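Local coordinates for protein Exo-beta-1,4-mannosidase (Rhizomucor miehei, PDB 4LYP) that probably releases mannose from the non-reducing ends of beta-1,4-linked mannosides as a family 5 glycoside hydrolase, with transglycosylation activity as well, at residues V39-D44 with N284-T289; K46-Y51 with V229-Q234; E53-R58 with N142-M147; N95-A100 with V334-G339. One frame throughout, in Å; residues are numbered along the deposited sequence.

Contact 1 (V39-D44 with N284-T289); sequences VKIASD and NIDYTT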
loop_
_atom_site.group_PDB
_atom_site.type_symbol
_atom_site.label_atom_id
_atom_site.label_comp_id
_atom_site.label_asym_id
_atom_site.label_seq_id
_atom_site.Cartn_x
_atom_site.Cartn_y
_atom_site.Cartn_z
ATOM N N VAL A 39 16.424 -4.618 6.105
ATOM C CA VAL A 39 15.491 -4.595 7.257
ATOM C C VAL A 39 15.241 -6.032 7.655
ATOM O O VAL A 39 15.039 -6.914 6.805
ATOM C CB VAL A 39 14.185 -3.862 6.865
ATOM C CG1 VAL A 39 13.241 -3.865 8.067
ATOM C CG2 VAL A 39 14.465 -2.472 6.400
ATOM N N LYS A 40 15.204 -6.278 8.988
ATOM C CA LYS A 40 15.067 -7.645 9.515
ATOM C C LYS A 40 14.020 -7.608 10.603
ATOM O O LYS A 40 13.621 -6.535 11.089
ATOM C CB LYS A 40 16.400 -8.130 10.132
ATOM C CG LYS A 40 17.543 -7.992 9.169
ATOM C CD LYS A 40 18.893 -8.357 9.799
ATOM C CE LYS A 40 20.054 -7.972 8.843
ATOM N NZ LYS A 40 20.273 -6.440 8.774
ATOM N N ILE A 41 13.596 -8.784 11.043
ATOM C CA ILE A 41 12.775 -8.879 12.269
ATOM C C ILE A 41 13.779 -8.999 13.434
ATOM O O ILE A 41 14.718 -9.793 13.385
ATOM C CB ILE A 41 11.841 -10.106 12.242
ATOM C CG1 ILE A 41 11.041 -10.186 10.941
ATOM C CG2 ILE A 41 10.955 -10.104 13.527
ATOM C CD1 ILE A 41 10.158 -8.957 10.756
ATOM N N ALA A 42 13.558 -8.215 14.465
ATOM C CA ALA A 42 14.301 -8.422 15.699
ATOM C C ALA A 42 14.247 -9.897 16.110
ATOM O O ALA A 42 13.214 -10.546 16.015
ATOM C CB ALA A 42 13.725 -7.590 16.787
ATOM N N SER A 43 15.335 -10.426 16.682
ATOM C CA SER A 43 15.385 -11.838 17.115
ATOM C C SER A 43 14.287 -12.149 18.148
ATOM O O SER A 43 13.788 -13.298 18.145
ATOM C CB SER A 43 16.726 -12.145 17.721
ATOM O OG SER A 43 16.887 -11.354 18.893
ATOM N N ASP A 44 13.798 -11.140 18.933
ATOM C CA ASP A 44 12.684 -11.358 19.849
ATOM C C ASP A 44 11.271 -11.157 19.303
ATOM O O ASP A 44 10.335 -11.246 20.051
ATOM C CB ASP A 44 12.897 -10.524 21.124
ATOM C CG ASP A 44 12.704 -9.033 20.914
ATOM O OD1 ASP A 44 13.016 -8.310 21.938
ATOM O OD2 ASP A 44 12.289 -8.524 19.813
ATOM N N ASN A 284 7.041 -18.029 6.497
ATOM C CA ASN A 284 7.589 -17.056 5.551
ATOM C C ASN A 284 6.716 -15.819 5.448
ATOM O O ASN A 284 6.830 -15.077 4.467
ATOM C CB ASN A 284 7.866 -17.696 4.203
ATOM C CG ASN A 284 8.933 -18.721 4.349
ATOM O OD1 ASN A 284 9.970 -18.421 4.917
ATOM N ND2 ASN A 284 8.684 -19.964 3.871
ATOM N N ILE A 285 5.877 -15.560 6.454
ATOM C CA ILE A 285 5.282 -14.241 6.647
ATOM C C ILE A 285 5.972 -13.631 7.837
ATOM O O ILE A 285 5.770 -14.073 8.974
ATOM C CB ILE A 285 3.743 -14.308 6.797
ATOM C CG1 ILE A 285 3.068 -14.849 5.530
ATOM C CG2 ILE A 285 3.195 -12.918 7.208
ATOM C CD1 ILE A 285 3.105 -13.943 4.313
ATOM N N ASP A 286 6.819 -12.624 7.623
ATOM C CA ASP A 286 7.672 -12.140 8.691
ATOM C C ASP A 286 7.039 -11.155 9.610
ATOM O O ASP A 286 7.437 -11.006 10.763
ATOM C CB ASP A 286 8.937 -11.500 8.052
ATOM C CG ASP A 286 9.797 -12.528 7.389
ATOM O OD1 ASP A 286 10.344 -13.405 8.104
ATOM O OD2 ASP A 286 9.943 -12.469 6.143
ATOM N N TYR A 287 6.043 -10.395 9.115
ATOM C CA TYR A 287 5.398 -9.403 9.925
ATOM C C TYR A 287 3.954 -9.285 9.524
ATOM O O TYR A 287 3.565 -9.913 8.522
ATOM C CB TYR A 287 6.104 -8.015 9.956
ATOM C CG TYR A 287 6.039 -7.303 8.620
ATOM C CD1 TYR A 287 6.977 -7.524 7.613
ATOM C CD2 TYR A 287 5.053 -6.320 8.403
ATOM C CE1 TYR A 287 6.969 -6.785 6.402
ATOM C CE2 TYR A 287 5.010 -5.566 7.223
ATOM C CZ TYR A 287 5.958 -5.820 6.246
ATOM O OH TYR A 287 5.957 -5.098 5.055
ATOM N N THR A 288 3.177 -8.537 10.306
ATOM C CA THR A 288 1.710 -8.445 10.102
ATOM C C THR A 288 1.316 -7.033 9.716
ATOM O O THR A 288 2.051 -6.081 10.030
ATOM C CB THR A 288 0.950 -8.972 11.314
ATOM O OG1 THR A 288 1.033 -8.017 12.395
ATOM C CG2 THR A 288 1.542 -10.313 11.808
ATOM N N THR A 289 0.166 -6.890 9.089
ATOM C CA THR A 289 -0.332 -5.593 8.673
ATOM C C THR A 289 -1.780 -5.489 9.024
ATOM O O THR A 289 -2.477 -6.472 9.199
ATOM C CB THR A 289 -0.140 -5.286 7.205
ATOM O OG1 THR A 289 -0.925 -6.170 6.385
ATOM C CG2 THR A 289 1.291 -5.342 6.779
#

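Contact 2 (K46-Y51 with V229-Q234); sequences KGFTRY and VIMSWQ. With GAI (guanidine), chain D.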
loop_
_atom_site.group_PDB
_atom_site.type_symbol
_atom_site.label_atom_id
_atom_site.label_comp_id
_atom_site.label_asym_id
_atom_site.label_seq_id
_atom_site.Cartn_x
_atom_site.Cartn_y
_atom_site.Cartn_z
ATOM N N LYS A 46 9.646 -8.511 18.258
ATOM C CA LYS A 46 8.822 -7.365 18.698
ATOM C C LYS A 46 9.056 -6.054 17.889
ATOM O O LYS A 46 8.631 -5.010 18.268
ATOM C CB LYS A 46 8.980 -7.095 20.187
ATOM C CG LYS A 46 8.502 -8.312 21.002
ATOM C CD LYS A 46 8.558 -7.964 22.504
ATOM N N GLY A 47 9.781 -6.169 16.800
ATOM C CA GLY A 47 9.971 -5.029 15.921
ATOM C C GLY A 47 10.882 -5.406 14.808
ATOM O O GLY A 47 11.296 -6.577 14.662
ATOM N N PHE A 48 11.188 -4.389 14.009
ATOM C CA PHE A 48 12.153 -4.496 12.921
ATOM C C PHE A 48 13.513 -3.993 13.379
ATOM O O PHE A 48 13.592 -3.225 14.366
ATOM C CB PHE A 48 11.732 -3.640 11.718
ATOM C CG PHE A 48 10.383 -3.993 11.194
ATOM C CD1 PHE A 48 10.170 -5.198 10.505
ATOM C CD2 PHE A 48 9.294 -3.136 11.316
ATOM C CE1 PHE A 48 8.937 -5.569 10.005
ATOM C CE2 PHE A 48 8.066 -3.473 10.814
ATOM C CZ PHE A 48 7.852 -4.681 10.143
ATOM N N THR A 49 14.579 -4.360 12.643
ATOM C CA THR A 49 15.897 -3.757 12.826
ATOM C C THR A 49 16.420 -3.383 11.470
ATOM O O THR A 49 16.051 -3.946 10.447
ATOM C CB THR A 49 16.888 -4.706 13.557
ATOM O OG1 THR A 49 17.201 -5.821 12.747
ATOM C CG2 THR A 49 16.306 -5.205 14.875
ATOM N N ARG A 50 17.380 -2.458 11.483
ATOM C CA ARG A 50 18.153 -2.089 10.284
ATOM C C ARG A 50 19.450 -1.462 10.816
ATOM O O ARG A 50 19.366 -0.676 11.804
ATOM C CB ARG A 50 17.386 -1.078 9.390
ATOM C CG ARG A 50 18.008 -1.028 8.005
ATOM C CD ARG A 50 17.381 0.087 7.179
ATOM N NE ARG A 50 17.807 -0.067 5.777
ATOM C CZ ARG A 50 17.740 0.865 4.832
ATOM N NH1 ARG A 50 17.371 2.131 5.129
ATOM N NH2 ARG A 50 18.014 0.520 3.556
ATOM N N TYR A 51 20.595 -1.796 10.204
ATOM C CA TYR A 51 21.859 -1.195 10.686
ATOM C C TYR A 51 22.086 -1.506 12.163
ATOM O O TYR A 51 22.725 -0.688 12.858
ATOM C CB TYR A 51 21.984 0.304 10.395
ATOM C CG TYR A 51 21.749 0.747 8.983
ATOM C CD1 TYR A 51 22.628 0.364 7.965
ATOM C CD2 TYR A 51 20.620 1.540 8.680
ATOM C CE1 TYR A 51 22.414 0.805 6.641
ATOM C CE2 TYR A 51 20.409 1.966 7.355
ATOM C CZ TYR A 51 21.243 1.562 6.359
ATOM O OH TYR A 51 21.107 2.009 5.052
ATOM N N VAL A 229 17.384 -1.379 -0.287
ATOM C CA VAL A 229 16.325 -0.357 -0.284
ATOM C C VAL A 229 14.948 -1.016 -0.189
ATOM O O VAL A 229 13.999 -0.399 0.291
ATOM C CB VAL A 229 16.476 0.526 -1.536
ATOM C CG1 VAL A 229 15.287 1.455 -1.710
ATOM C CG2 VAL A 229 17.789 1.341 -1.435
ATOM N N ILE A 230 14.806 -2.259 -0.676
ATOM C CA ILE A 230 13.556 -2.986 -0.537
ATOM C C ILE A 230 13.513 -3.553 0.883
ATOM O O ILE A 230 14.367 -4.387 1.236
ATOM C CB ILE A 230 13.459 -4.050 -1.649
ATOM C CG1 ILE A 230 13.259 -3.334 -2.988
ATOM C CG2 ILE A 230 12.313 -5.031 -1.336
ATOM C CD1 ILE A 230 13.428 -4.241 -4.188
ATOM N N MET A 231 12.511 -3.147 1.656
ATOM C CA MET A 231 12.241 -3.705 2.973
ATOM C C MET A 231 11.573 -5.057 2.861
ATOM O O MET A 231 11.894 -6.004 3.616
ATOM C CB MET A 231 11.354 -2.715 3.766
ATOM C CG MET A 231 10.759 -3.390 5.000
ATOM S SD MET A 231 9.909 -2.171 6.024
ATOM C CE MET A 231 8.838 -3.226 7.016
ATOM N N SER A 232 10.539 -5.138 2.049
ATOM C CA SER A 232 9.763 -6.374 1.987
ATOM C C SER A 232 9.139 -6.582 0.619
ATOM O O SER A 232 8.873 -5.601 -0.118
ATOM C CB SER A 232 8.683 -6.418 3.092
ATOM O OG SER A 232 7.755 -5.407 2.816
ATOM N N TRP A 233 8.883 -7.839 0.307
ATOM C CA TRP A 233 8.008 -8.241 -0.816
ATOM C C TRP A 233 6.665 -8.549 -0.216
ATOM O O TRP A 233 6.561 -9.308 0.746
ATOM C CB TRP A 233 8.526 -9.506 -1.468
ATOM C CG TRP A 233 9.873 -9.280 -2.083
ATOM C CD1 TRP A 233 11.123 -9.686 -1.603
ATOM C CD2 TRP A 233 10.157 -8.531 -3.284
ATOM N NE1 TRP A 233 12.124 -9.203 -2.415
ATOM C CE2 TRP A 233 11.581 -8.505 -3.449
ATOM C CE3 TRP A 233 9.343 -7.897 -4.239
ATOM C CZ2 TRP A 233 12.178 -7.854 -4.505
ATOM C CZ3 TRP A 233 9.941 -7.238 -5.285
ATOM C CH2 TRP A 233 11.352 -7.235 -5.427
ATOM N N GLN A 234 5.611 -7.957 -0.772
ATOM C CA GLN A 234 4.246 -8.149 -0.243
ATOM C C GLN A 234 3.422 -8.905 -1.257
ATOM O O GLN A 234 3.366 -8.497 -2.434
ATOM C CB GLN A 234 3.646 -6.805 0.122
ATOM C CG GLN A 234 2.213 -6.926 0.622
ATOM C CD GLN A 234 1.843 -5.605 1.231
ATOM O OE1 GLN A 234 1.381 -4.687 0.506
ATOM N NE2 GLN A 234 2.063 -5.442 2.548
HETATM C C GAI D . 10.977 -1.742 17.719
HETATM N N1 GAI D . 12.108 -2.083 18.573
HETATM N N2 GAI D . 9.637 -2.223 17.542
HETATM N N3 GAI D . 11.191 -0.855 16.814
#

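Contact 3 (E53-R58 with N142-M147); sequences EPYLIR and NMTAVM. With GAI (guanidine), chain D.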
loop_
_atom_site.group_PDB
_atom_site.type_symbol
_atom_site.label_atom_id
_atom_site.label_comp_id
_atom_site.label_asym_id
_atom_site.label_seq_id
_atom_site.Cartn_x
_atom_site.Cartn_y
_atom_site.Cartn_z
ATOM N N GLU A 53 20.099 -1.597 14.621
ATOM C CA GLU A 53 19.271 -0.783 15.551
ATOM C C GLU A 53 17.792 -1.001 15.289
ATOM O O GLU A 53 17.411 -1.392 14.174
ATOM C CB GLU A 53 19.564 0.712 15.403
ATOM C CG GLU A 53 21.006 1.039 15.749
ATOM C CD GLU A 53 21.347 2.464 15.410
ATOM O OE1 GLU A 53 20.559 3.281 14.995
ATOM O OE2 GLU A 53 22.547 2.769 15.602
ATOM N N PRO A 54 16.936 -0.778 16.267
ATOM C CA PRO A 54 15.461 -0.805 15.991
ATOM C C PRO A 54 15.148 0.059 14.782
ATOM O O PRO A 54 15.766 1.085 14.540
ATOM C CB PRO A 54 14.876 -0.235 17.292
ATOM C CG PRO A 54 15.867 -0.674 18.368
ATOM C CD PRO A 54 17.249 -0.448 17.672
ATOM N N TYR A 55 14.065 -0.358 14.086
ATOM C CA TYR A 55 13.620 0.373 12.896
ATOM C C TYR A 55 12.106 0.516 12.970
ATOM O O TYR A 55 11.370 -0.480 12.984
ATOM C CB TYR A 55 14.079 -0.397 11.646
ATOM C CG TYR A 55 13.763 0.273 10.331
ATOM C CD1 TYR A 55 14.526 1.400 9.950
ATOM C CD2 TYR A 55 12.821 -0.179 9.438
ATOM C CE1 TYR A 55 14.304 2.048 8.736
ATOM C CE2 TYR A 55 12.602 0.405 8.222
ATOM C CZ TYR A 55 13.310 1.522 7.887
ATOM O OH TYR A 55 13.056 2.146 6.673
ATOM N N LEU A 56 11.617 1.748 13.100
ATOM C CA LEU A 56 10.193 2.056 13.104
ATOM C C LEU A 56 9.796 2.669 11.782
ATOM O O LEU A 56 10.541 3.366 11.099
ATOM C CB LEU A 56 9.827 2.966 14.275
ATOM C CG LEU A 56 9.909 2.296 15.673
ATOM C CD1 LEU A 56 9.655 3.324 16.751
ATOM C CD2 LEU A 56 8.830 1.256 15.860
ATOM N N ILE A 57 8.549 2.391 11.421
ATOM C CA ILE A 57 8.017 2.737 10.073
ATOM C C ILE A 57 7.313 4.097 10.070
ATOM O O ILE A 57 6.165 4.232 10.521
ATOM C CB ILE A 57 7.052 1.611 9.578
ATOM C CG1 ILE A 57 7.739 0.222 9.628
ATOM C CG2 ILE A 57 6.529 1.968 8.190
ATOM C CD1 ILE A 57 9.073 0.111 8.842
ATOM N N ARG A 58 8.059 5.081 9.564
ATOM C CA ARG A 58 7.549 6.438 9.368
ATOM C C ARG A 58 7.045 6.505 7.936
ATOM O O ARG A 58 7.753 6.991 7.032
ATOM C CB ARG A 58 8.684 7.445 9.617
ATOM C CG ARG A 58 9.107 7.522 11.080
ATOM C CD ARG A 58 10.346 8.414 11.233
ATOM N NE ARG A 58 11.588 7.747 10.838
ATOM C CZ ARG A 58 12.603 8.329 10.167
ATOM N NH1 ARG A 58 12.474 9.506 9.574
ATOM N NH2 ARG A 58 13.768 7.675 10.101
ATOM N N ASN A 142 17.217 7.655 1.625
ATOM C CA ASN A 142 17.328 6.701 2.700
ATOM C C ASN A 142 15.982 6.136 3.099
ATOM O O ASN A 142 15.775 5.871 4.265
ATOM C CB ASN A 142 18.080 7.343 3.897
ATOM C CG ASN A 142 19.606 7.538 3.551
ATOM O OD1 ASN A 142 20.204 6.644 2.964
ATOM N ND2 ASN A 142 20.189 8.645 3.955
ATOM N N MET A 143 15.112 5.907 2.152
ATOM C CA MET A 143 13.845 5.267 2.386
ATOM C C MET A 143 13.920 3.778 2.054
ATOM O O MET A 143 14.687 3.398 1.166
ATOM C CB MET A 143 12.742 5.925 1.561
ATOM C CG MET A 143 12.506 7.391 1.912
ATOM S SD MET A 143 11.255 8.053 0.791
ATOM C CE MET A 143 11.166 9.757 1.341
ATOM N N THR A 144 13.009 3.006 2.641
ATOM C CA THR A 144 12.866 1.601 2.206
ATOM C C THR A 144 11.472 1.417 1.599
ATOM O O THR A 144 10.547 2.214 1.848
ATOM C CB THR A 144 13.040 0.615 3.370
ATOM O OG1 THR A 144 12.085 0.916 4.421
ATOM C CG2 THR A 144 14.466 0.645 3.886
ATOM N N ALA A 145 11.349 0.379 0.777
ATOM C CA ALA A 145 10.155 0.112 0.010
ATOM C C ALA A 145 9.488 -1.189 0.469
ATOM O O ALA A 145 10.132 -2.234 0.616
ATOM C CB ALA A 145 10.478 -0.030 -1.465
ATOM N N VAL A 146 8.172 -1.135 0.580
ATOM C CA VAL A 146 7.335 -2.342 0.651
ATOM C C VAL A 146 6.799 -2.554 -0.777
ATOM O O VAL A 146 6.093 -1.666 -1.308
ATOM C CB VAL A 146 6.177 -2.203 1.675
ATOM C CG1 VAL A 146 5.241 -3.368 1.594
ATOM C CG2 VAL A 146 6.770 -2.036 3.077
ATOM N N MET A 147 7.214 -3.661 -1.398
ATOM C CA MET A 147 6.965 -3.889 -2.838
ATOM C C MET A 147 5.717 -4.768 -3.005
ATOM O O MET A 147 5.809 -5.987 -2.860
ATOM C CB MET A 147 8.137 -4.578 -3.449
ATOM C CG MET A 147 9.439 -3.730 -3.482
ATOM S SD MET A 147 9.401 -2.452 -4.736
ATOM C CE MET A 147 9.882 -3.455 -6.150
HETATM C C GAI D . 10.977 -1.742 17.719
HETATM N N1 GAI D . 12.108 -2.083 18.573
HETATM N N2 GAI D . 9.637 -2.223 17.542
HETATM N N3 GAI D . 11.191 -0.855 16.814
HETATM O O HOH W 1 14.835 4.153 6.223
#

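Contact 4 (N95-A100 with V334-G339); sequences NLRVMA and VMEEFG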
loop_
_atom_site.group_PDB
_atom_site.type_symbol
_atom_site.label_atom_id
_atom_site.label_comp_id
_atom_site.label_asym_id
_atom_site.label_seq_id
_atom_site.Cartn_x
_atom_site.Cartn_y
_atom_site.Cartn_z
ATOM N N ASN A 95 9.749 5.268 4.676
ATOM C CA ASN A 95 9.254 4.026 4.134
ATOM C C ASN A 95 8.074 4.311 3.228
ATOM O O ASN A 95 7.146 5.031 3.618
ATOM C CB ASN A 95 8.788 3.083 5.301
ATOM C CG ASN A 95 8.296 1.730 4.824
ATOM O OD1 ASN A 95 7.075 1.509 4.732
ATOM N ND2 ASN A 95 9.211 0.830 4.510
ATOM N N LEU A 96 8.174 3.819 1.962
ATOM C CA LEU A 96 7.038 3.942 1.028
ATOM C C LEU A 96 6.541 2.540 0.676
ATOM O O LEU A 96 7.308 1.654 0.309
ATOM C CB LEU A 96 7.419 4.638 -0.286
ATOM C CG LEU A 96 8.015 6.050 -0.095
ATOM C CD1 LEU A 96 8.321 6.623 -1.471
ATOM C CD2 LEU A 96 7.049 6.996 0.660
ATOM N N ARG A 97 5.223 2.373 0.816
ATOM C CA ARG A 97 4.528 1.190 0.267
ATOM C C ARG A 97 4.173 1.533 -1.167
ATOM O O ARG A 97 3.479 2.521 -1.412
ATOM C CB ARG A 97 3.335 0.839 1.148
ATOM C CG ARG A 97 2.574 -0.359 0.621
ATOM C CD ARG A 97 1.667 -0.907 1.705
ATOM N NE ARG A 97 0.784 -1.980 1.192
ATOM C CZ ARG A 97 -0.492 -1.856 0.853
ATOM N NH1 ARG A 97 -1.066 -0.663 0.774
ATOM N NH2 ARG A 97 -1.171 -2.947 0.501
ATOM N N VAL A 98 4.689 0.750 -2.098
ATOM C CA VAL A 98 4.624 1.053 -3.509
ATOM C C VAL A 98 4.007 -0.151 -4.245
ATOM O O VAL A 98 3.996 -1.253 -3.748
ATOM C CB VAL A 98 5.987 1.477 -4.097
ATOM C CG1 VAL A 98 6.527 2.658 -3.307
ATOM C CG2 VAL A 98 6.946 0.324 -4.144
ATOM N N MET A 99 3.557 0.125 -5.444
ATOM C CA MET A 99 2.975 -0.929 -6.264
ATOM C C MET A 99 3.973 -1.359 -7.346
ATOM O O MET A 99 4.400 -0.619 -8.146
ATOM C CB MET A 99 1.656 -0.431 -6.867
ATOM C CG MET A 99 0.849 -1.481 -7.642
ATOM S SD MET A 99 0.533 -3.109 -6.827
ATOM C CE MET A 99 -1.166 -2.944 -7.266
ATOM N N ALA A 100 4.320 -2.638 -7.296
ATOM C CA ALA A 100 5.290 -3.262 -8.185
ATOM C C ALA A 100 4.577 -4.257 -9.126
ATOM O O ALA A 100 5.120 -5.339 -9.446
ATOM C CB ALA A 100 6.392 -3.916 -7.436
ATOM N N VAL A 334 2.353 -3.372 11.346
ATOM C CA VAL A 334 2.343 -2.038 10.740
ATOM C C VAL A 334 0.897 -1.769 10.268
ATOM O O VAL A 334 0.283 -2.588 9.598
ATOM C CB VAL A 334 3.282 -2.006 9.533
ATOM C CG1 VAL A 334 3.252 -0.615 8.850
ATOM C CG2 VAL A 334 4.726 -2.353 9.908
ATOM N N MET A 335 0.367 -0.561 10.602
ATOM C CA MET A 335 -0.919 -0.134 10.004
ATOM C C MET A 335 -0.570 0.525 8.666
ATOM O O MET A 335 -0.331 1.764 8.564
ATOM C CB MET A 335 -1.705 0.819 10.897
ATOM C CG MET A 335 -2.990 1.222 10.222
ATOM S SD MET A 335 -4.237 1.959 11.339
ATOM C CE MET A 335 -3.419 3.423 11.856
ATOM N N GLU A 336 -0.470 -0.315 7.637
ATOM C CA GLU A 336 0.141 0.089 6.370
ATOM C C GLU A 336 -0.873 0.819 5.458
ATOM O O GLU A 336 -0.466 1.238 4.373
ATOM C CB GLU A 336 0.784 -1.088 5.635
ATOM C CG GLU A 336 -0.230 -2.004 5.041
ATOM C CD GLU A 336 0.340 -3.129 4.202
ATOM O OE1 GLU A 336 1.590 -3.199 4.079
ATOM O OE2 GLU A 336 -0.472 -3.918 3.665
ATOM N N GLU A 337 -2.126 0.931 5.878
ATOM C CA GLU A 337 -3.085 1.853 5.228
ATOM C C GLU A 337 -3.996 2.378 6.295
ATOM O O GLU A 337 -4.519 1.607 7.132
ATOM C CB GLU A 337 -4.010 1.180 4.212
ATOM C CG GLU A 337 -3.293 0.583 2.999
ATOM C CD GLU A 337 -4.278 0.211 1.897
ATOM O OE1 GLU A 337 -5.481 0.512 1.994
ATOM O OE2 GLU A 337 -3.833 -0.417 0.884
ATOM N N PHE A 338 -4.354 3.657 6.173
ATOM C CA PHE A 338 -5.528 4.252 6.833
ATOM C C PHE A 338 -5.747 5.594 6.208
ATOM O O PHE A 338 -4.799 6.199 5.665
ATOM C CB PHE A 338 -5.362 4.373 8.374
ATOM C CG PHE A 338 -4.405 5.438 8.794
ATOM C CD1 PHE A 338 -3.008 5.286 8.727
ATOM C CD2 PHE A 338 -4.910 6.681 9.203
ATOM C CE1 PHE A 338 -2.143 6.326 9.053
ATOM C CE2 PHE A 338 -4.014 7.719 9.543
ATOM C CZ PHE A 338 -2.651 7.532 9.481
ATOM N N GLY A 339 -6.959 6.134 6.355
ATOM C CA GLY A 339 -7.177 7.476 5.789
ATOM C C GLY A 339 -8.592 7.927 6.100
ATOM O O GLY A 339 -9.423 7.232 6.664
#

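Contact 1 (V39-D44 with N284-T289)
Asp286 meets Ile41 where the short N-terminal hairpin, strand 40-41 with strand 48-50, packs against the floor of the TIM barrel. Residues 284-287 lead into strand 288-292 at the N-terminal end of the barrel strands, and the nearest CA atoms, those of Ile41 and Asp286, are 7.0 Å apart. At that spacing the backbones do not pair; one isoleucine side chain fills the interval. The contact of Asp286 is made by its non-polar root and its peptide oxygen: Ile41 CG1 lies 3.8 Å from Asp286 CB, and Ile41 CD1 comes to 3.4 Å from Asp286 O. The aspartate CG stands anti to its own carbonyl carbon (chi1 -68°), and carboxylate oxygen OD2 is engaged by a salt bridge to Lys255 and a hydrogen bond from Val263 N. Ile41 therefore rests on a residue already anchored to strand 262-264, whose Leu262 it also touches. Tyr287 comes next and offers Ile41 only the foot of its side chain, while its ring runs on into the barrel. There Tyr287 meets Phe48 edge-to-face, and its OH is hydrogen-bonded to Ser232 OG. With Thr288 the chain joins the parallel sheet, bonding through its backbone to Pro332 and Val334. The interface is small, 109 Å² in all, and purely van der Waals. Ile41 CD1 also touches Tyr287 CB, at 4.2 Å.

Contact 2 (K46-Y51 with V229-Q234)
Met231 reaches Phe48 on a fully extended chain: its CG is anti to the backbone N (chi1 166°) and the next two torsions stay close to straight, which carries the terminal methyl across to the ring. Phe48 answers with CG anti to its carbonyl carbon (chi1 -57°), and the two side chains cross at about a right angle. The methyl, not the sulfur, does the touching. Met231 CE sits 3.8 Å from the centroid of the Phe48 ring, 20° off its normal, a CH-pi contact over one face and displaced toward CZ. Met231 SD lies above the same ring at 5.2 Å from the centroid, giving a longer Met-aromatic relation. This pair lies at the N-terminal end of the TIM barrel, where strand 48-50 of the hairpin packs against barrel strand 230-234. Further along, Arg50 NH2 passes obliquely by Val229 CA at 4.3 Å. Its guanidinium is held by Ala37 O at NE and, weakly, by Pro228 O at NH2, while Tyr51 OH lies 3.5 Å above the centre of one face. At the hairpin turn a bound guanidine donates through N2 to Lys46 O at 3.1 Å, and Gly47 CA lies 3.3 Å from that same nitrogen.

Contact 3 (E53-R58 with N142-M147)
Tyr55 and Thr144 meet from opposite directions, hydroxyl to hydroxyl: Tyr55 OH and Thr144 OG1 are hydrogen-bonded at 2.7 Å, with OG1 near the plane of the ring at its edge. Thr144 CG2 also approaches Tyr55 OH, at 3.5 Å. Water 1 lies in the ring plane too, 2.7 Å from Tyr55 OH, and donates to Asn142 O at 2.8 Å. The tyrosine CG is anti to its backbone N (chi1 -177°), which sends the ring from the first strand of the TIM barrel toward the foot of strand 144-148. The next shell fixes the threonine, whose OG1 is also bonded to Asn95 ND2 of the intervening strand 95-99. Asn142, with positive phi, is the C-prime residue of the Schellman motif ending helix 125-140, so its carbonyl is set by the helix exit. On the far side of the strand, a guanidine packs against Leu56, with CD2 3.3 Å from its N3, and against Pro54, with CB 3.6 Å from its N1. Because Asn95 ND2 can only donate, Thr144 OG1 must accept there; the direction of the Tyr55-Thr144 bond stays undecided. The buried polar pair is thus satisfied within a short chain of bonds that runs from helix end to barrel strand.

Contact 4 (N95-A100 with V334-G339)
Arg97 presents its guanidinium differently to two successive acids, one face to Glu336 and one edge to Glu337. The arginine chain is extended, with CG anti to the backbone N, and it crosses the middle of the TIM barrel from strand 95-99 to strand 333-338. Glu336 comes across it at about a right angle, its carboxylate over the face with the two planes 35° apart. Glu336 OE1 approaches Arg97 NE to 3.2 Å in a salt bridge; the oxygen sits off the plane in which the N-H groups lie, so this is an ionic contact and not a hydrogen bond. Glu337 OE2 sits at the edge, 18° out of the guanidinium plane. Through its anti lone pair it forms a hydrogen-bonded salt bridge with Arg97 NH1 at 2.8 Å, with an N-H...O angle of 153°. Further bonds run from NE to Gln234 OE1, from NH2 to Asn237 OD1 and from NH1 to Asn61 OD1. Glu336 is held in turn by His291 and Gln234, and Glu337 OE1 by Trp293 NE1. The side chain of Glu337 lies about 4 Å from a guanidine, at the C-terminal end of its strand, consistent with the nucleophile position of family 5 enzymes. The buried arginine thus fixes OE2 of Glu337, and its charge over Glu336 probably keeps that carboxylate ionised.

How the contacts relate
From the N terminus, residues 39-44 open the widest loop, which contact 1 closes 240 residues later at the entry to strand 288-292. Contact 2 nests inside it, and contact 3, spanning 84 residues, nests inside contact 2. Together these three join the N-terminal hairpin and the first barrel strand to the floor of the barrel, and contacts 2 and 3 share one guanidine. Contact 4 starts within the loop of contact 3 and ends beyond contact 1, so it crosses all the others. It lies in the barrel interior, its centre about 3 Å from the centre of the chain, and couples to contact 2 through Gln234 and to contact 3 through Asn95.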